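Local coordinates for cupin 2 conserved barrel domain protein (Leptotrichia buccalis, PDB 3RNS), which is of unknown function but belongs to the cupin superfamily, whose members share a conserved antiparallel beta-barrel, at residues Asn67-Glu73 and Asn92-Arg98. Residues are numbered along the deposited sequence; the frame is centred on the assembly and turned at random.
Sequences NGEIFIE and NYSIEAR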
ATOM      1  N   ASN A  67      -5.379   6.099 -13.957  1.00 37.91           N
ATOM      2  CA  ASN A  67      -5.001   5.119 -14.957  1.00 40.36           C
ATOM      3  C   ASN A  67      -3.676   5.499 -15.500  1.00 39.92           C
ATOM      4  O   ASN A  67      -3.480   6.658 -15.735  1.00 40.25           O
ATOM      5  CB  ASN A  67      -5.965   5.185 -16.170  1.00 43.03           C
ATOM      6  CG  ASN A  67      -7.324   4.671 -15.844  1.00 45.46           C
ATOM      7  OD1 ASN A  67      -7.533   3.457 -15.746  1.00 53.18           O
ATOM      8  ND2 ASN A  67      -8.264   5.586 -15.639  1.00 48.09           N
ATOM      9  N   GLY A  68      -2.833   4.529 -15.803  1.00 40.30           N
ATOM     10  CA  GLY A  68      -1.609   4.797 -16.516  1.00 41.97           C
ATOM     11  C   GLY A  68      -1.016   3.610 -17.228  1.00 44.13           C
ATOM     12  O   GLY A  68      -1.643   2.561 -17.322  1.00 42.88           O
ATOM     13  N   GLU A  69       0.201   3.803 -17.732  1.00 46.59           N
ATOM     14  CA  GLU A  69       0.913   2.807 -18.521  1.00 50.36           C
ATOM     15  C   GLU A  69       2.353   2.692 -18.005  1.00 51.73           C
ATOM     16  O   GLU A  69       2.996   3.713 -17.721  1.00 50.40           O
ATOM     17  CB  GLU A  69       0.881   3.205 -19.992  1.00 52.33           C
ATOM     18  CG  GLU A  69      -0.549   3.444 -20.493  1.00 56.52           C
ATOM     19  CD  GLU A  69      -0.679   3.574 -22.027  1.00 62.76           C
ATOM     20  OE1 GLU A  69       0.084   4.338 -22.658  1.00 66.21           O
ATOM     21  OE2 GLU A  69      -1.581   2.912 -22.603  1.00 66.47           O
ATOM     22  N   ILE A  70       2.834   1.460 -17.854  1.00 53.82           N
ATOM     23  CA  ILE A  70       4.190   1.219 -17.407  1.00 55.99           C
ATOM     24  C   ILE A  70       4.901   0.566 -18.559  1.00 59.53           C
ATOM     25  O   ILE A  70       4.370  -0.361 -19.146  1.00 61.24           O
ATOM     26  CB  ILE A  70       4.270   0.277 -16.193  1.00 55.91           C
ATOM     27  CG1 ILE A  70       3.064   0.445 -15.245  1.00 56.40           C
ATOM     28  CG2 ILE A  70       5.564   0.529 -15.415  1.00 55.47           C
ATOM     29  CD1 ILE A  70       3.194   1.576 -14.238  1.00 55.91           C
ATOM     30  N   PHE A  71       6.072   1.064 -18.919  1.00 61.41           N
ATOM     31  CA  PHE A  71       6.847   0.444 -19.968  1.00 65.19           C
ATOM     32  C   PHE A  71       8.087  -0.061 -19.304  1.00 66.98           C
ATOM     33  O   PHE A  71       8.886   0.731 -18.833  1.00 66.92           O
ATOM     34  CB  PHE A  71       7.204   1.437 -21.057  1.00 65.94           C
ATOM     35  CG  PHE A  71       6.016   2.149 -21.644  1.00 66.84           C
ATOM     36  CD1 PHE A  71       5.423   1.700 -22.820  1.00 69.67           C
ATOM     37  CD2 PHE A  71       5.495   3.289 -21.020  1.00 66.83           C
ATOM     38  CE1 PHE A  71       4.331   2.378 -23.365  1.00 70.09           C
ATOM     39  CE2 PHE A  71       4.406   3.965 -21.543  1.00 66.23           C
ATOM     40  CZ  PHE A  71       3.818   3.512 -22.720  1.00 68.40           C
ATOM     41  N   ILE A  72       8.212  -1.382 -19.217  1.00 69.64           N
ATOM     42  CA  ILE A  72       9.361  -2.026 -18.584  1.00 71.44           C
ATOM     43  C   ILE A  72      10.191  -2.588 -19.707  1.00 75.13           C
ATOM     44  O   ILE A  72       9.672  -3.365 -20.522  1.00 76.48           O
ATOM     45  CB  ILE A  72       8.953  -3.196 -17.640  1.00 70.94           C
ATOM     46  CG1 ILE A  72       7.632  -2.896 -16.924  1.00 68.80           C
ATOM     47  CG2 ILE A  72      10.067  -3.488 -16.644  1.00 70.63           C
ATOM     48  CD1 ILE A  72       7.368  -3.748 -15.688  1.00 67.27           C
ATOM     49  N   GLU A  73      11.470  -2.201 -19.752  1.00 77.51           N
ATOM     50  CA  GLU A  73      12.355  -2.558 -20.853  1.00 80.82           C
ATOM     51  C   GLU A  73      11.500  -2.772 -22.112  1.00 82.30           C
ATOM     52  O   GLU A  73      11.511  -3.861 -22.710  1.00 84.24           O
ATOM     53  CB  GLU A  73      13.180  -3.841 -20.551  1.00 82.97           C
ATOM     54  CG  GLU A  73      14.111  -3.824 -19.303  1.00 83.12           C
ATOM     55  CD  GLU A  73      15.436  -3.074 -19.489  1.00 84.92           C
ATOM     56  OE1 GLU A  73      16.184  -3.374 -20.456  1.00 88.06           O
ATOM     57  OE2 GLU A  73      15.752  -2.218 -18.633  1.00 82.36           O
ATOM     58  N   ASN A  92      15.066  -1.004 -16.294  1.00 65.72           N
ATOM     59  CA  ASN A  92      14.640   0.335 -16.641  1.00 63.93           C
ATOM     60  C   ASN A  92      13.156   0.280 -16.842  1.00 61.35           C
ATOM     61  O   ASN A  92      12.627  -0.706 -17.395  1.00 62.39           O
ATOM     62  CB  ASN A  92      15.252   0.825 -17.948  1.00 66.31           C
ATOM     63  CG  ASN A  92      16.713   1.154 -17.814  1.00 69.96           C
ATOM     64  OD1 ASN A  92      17.103   1.951 -16.964  1.00 73.06           O
ATOM     65  ND2 ASN A  92      17.533   0.549 -18.658  1.00 74.81           N
ATOM     66  N   TYR A  93      12.484   1.334 -16.389  1.00 57.52           N
ATOM     67  CA  TYR A  93      11.067   1.505 -16.656  1.00 54.12           C
ATOM     68  C   TYR A  93      10.674   2.976 -16.649  1.00 51.68           C
ATOM     69  O   TYR A  93      11.412   3.843 -16.210  1.00 49.22           O
ATOM     70  CB  TYR A  93      10.212   0.681 -15.676  1.00 53.02           C
ATOM     71  CG  TYR A  93      10.287   1.087 -14.207  1.00 50.89           C
ATOM     72  CD1 TYR A  93      11.278   0.580 -13.372  1.00 50.51           C
ATOM     73  CD2 TYR A  93       9.358   1.968 -13.655  1.00 48.50           C
ATOM     74  CE1 TYR A  93      11.351   0.948 -12.043  1.00 49.71           C
ATOM     75  CE2 TYR A  93       9.409   2.326 -12.318  1.00 47.55           C
ATOM     76  CZ  TYR A  93      10.406   1.806 -11.516  1.00 48.30           C
ATOM     77  OH  TYR A  93      10.485   2.174 -10.198  1.00 49.71           O
ATOM     78  N   SER A  94       9.504   3.237 -17.195  1.00 50.42           N
ATOM     79  CA  SER A  94       8.885   4.526 -17.079  1.00 49.21           C
ATOM     80  C   SER A  94       7.441   4.269 -16.692  1.00 47.35           C
ATOM     81  O   SER A  94       6.903   3.185 -16.986  1.00 48.07           O
ATOM     82  CB  SER A  94       8.989   5.306 -18.402  1.00 50.42           C
ATOM     83  OG  SER A  94       8.399   4.574 -19.469  1.00 53.97           O
ATOM     84  N   ILE A  95       6.832   5.258 -16.035  1.00 45.72           N
ATOM     85  CA  ILE A  95       5.385   5.257 -15.703  1.00 45.12           C
ATOM     86  C   ILE A  95       4.724   6.539 -16.226  1.00 44.07           C
ATOM     87  O   ILE A  95       5.142   7.650 -15.841  1.00 44.81           O
ATOM     88  CB  ILE A  95       5.140   5.189 -14.207  1.00 44.62           C
ATOM     89  CG1 ILE A  95       5.876   3.978 -13.594  1.00 48.16           C
ATOM     90  CG2 ILE A  95       3.643   5.095 -13.892  1.00 43.21           C
ATOM     91  CD1 ILE A  95       5.613   3.788 -12.078  1.00 47.84           C
ATOM     92  N   GLU A  96       3.729   6.378 -17.103  1.00 42.10           N
ATOM     93  CA  GLU A  96       3.010   7.493 -17.709  1.00 41.93           C
ATOM     94  C   GLU A  96       1.597   7.560 -17.163  1.00 39.52           C
ATOM     95  O   GLU A  96       0.877   6.569 -17.081  1.00 38.52           O
ATOM     96  CB  GLU A  96       2.964   7.368 -19.239  1.00 43.40           C
ATOM     97  CG  GLU A  96       4.317   7.379 -19.908  1.00 48.31           C
ATOM     98  CD  GLU A  96       4.258   7.430 -21.477  1.00 54.31           C
ATOM     99  OE1 GLU A  96       5.330   7.513 -22.122  1.00 56.68           O
ATOM    100  OE2 GLU A  96       3.149   7.388 -22.051  1.00 57.41           O
ATOM    101  N   ALA A  97       1.197   8.750 -16.781  1.00 38.38           N
ATOM    102  CA  ALA A  97      -0.163   8.994 -16.330  1.00 38.21           C
ATOM    103  C   ALA A  97      -1.086   9.338 -17.520  1.00 40.46           C
ATOM    104  O   ALA A  97      -0.821  10.290 -18.239  1.00 40.79           O
ATOM    105  CB  ALA A  97      -0.153  10.151 -15.308  1.00 34.89           C
ATOM    106  N   ARG A  98      -2.188   8.594 -17.681  1.00 42.56           N
ATOM    107  CA  ARG A  98      -3.207   8.876 -18.701  1.00 44.70           C
ATOM    108  C   ARG A  98      -4.245   9.859 -18.188  1.00 44.83           C
ATOM    109  O   ARG A  98      -4.921  10.499 -18.950  1.00 46.36           O
ATOM    110  CB  ARG A  98      -3.909   7.579 -19.123  1.00 45.42           C
ATOM    111  CG  ARG A  98      -2.964   6.636 -19.833  1.00 50.74           C
ATOM    112  CD  ARG A  98      -2.664   7.106 -21.266  1.00 57.52           C
ATOM    113  NE  ARG A  98      -1.221   7.111 -21.509  1.00 61.09           N
ATOM    114  CZ  ARG A  98      -0.444   8.177 -21.547  1.00 62.66           C
ATOM    115  NH1 ARG A  98      -0.930   9.400 -21.411  1.00 64.95           N
ATOM    116  NH2 ARG A  98       0.848   8.008 -21.746  1.00 65.93           N
TER
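Bends at chi2 (-75°) and chi3 (130°) fold Arg98 back over the strand pair, bringing its guanidinium edge-on to Glu69, whose chain runs extended beyond CG to meet it. The bond from Arg98 NE to Glu69 OE1 is weak at 3.3 Å but fairly straight, and the carboxylate and guanidinium planes stand almost perpendicular (89°). Glu96, also extended, brings OE2 doubtfully close to NH2 of the same arginine, while Asp47 takes NH1 and Lys76 holds the other oxygen of Glu69. Next along this face, the Phe71 ring lies obliquely against the Glu96 carboxylate, Phe71 CE2 to Glu96 CD 3.5 Å, with Ser94 OG near its CD2. On the opposite face, Ile70 and Ile95 lie side by side, CD1 of Ile70 3.6 Å from CG2 of Ile95; Ile70 also packs on Leu85 and Ile87 of strand 83-87, and Ile95 on Ile50. Glu69 with Glu96 and Phe71 with Ser94 form antiparallel hydrogen-bonded pairs; Glu96 N reaches Glu69 O at 2.8 Å. Beyond the strand ends, Glu73 OE2 receives Asn92 N at 2.7 Å through its anti lone pair. With an alanine in place of Arg98, Glu69 OE1 and Glu96 OE2, 4.4 Å apart, would probably lose the cation they share. These inner strands of a four-stranded sheet are consistent with one wall of a cupin barrel, its charge network probably offsetting repulsion between the glutamates.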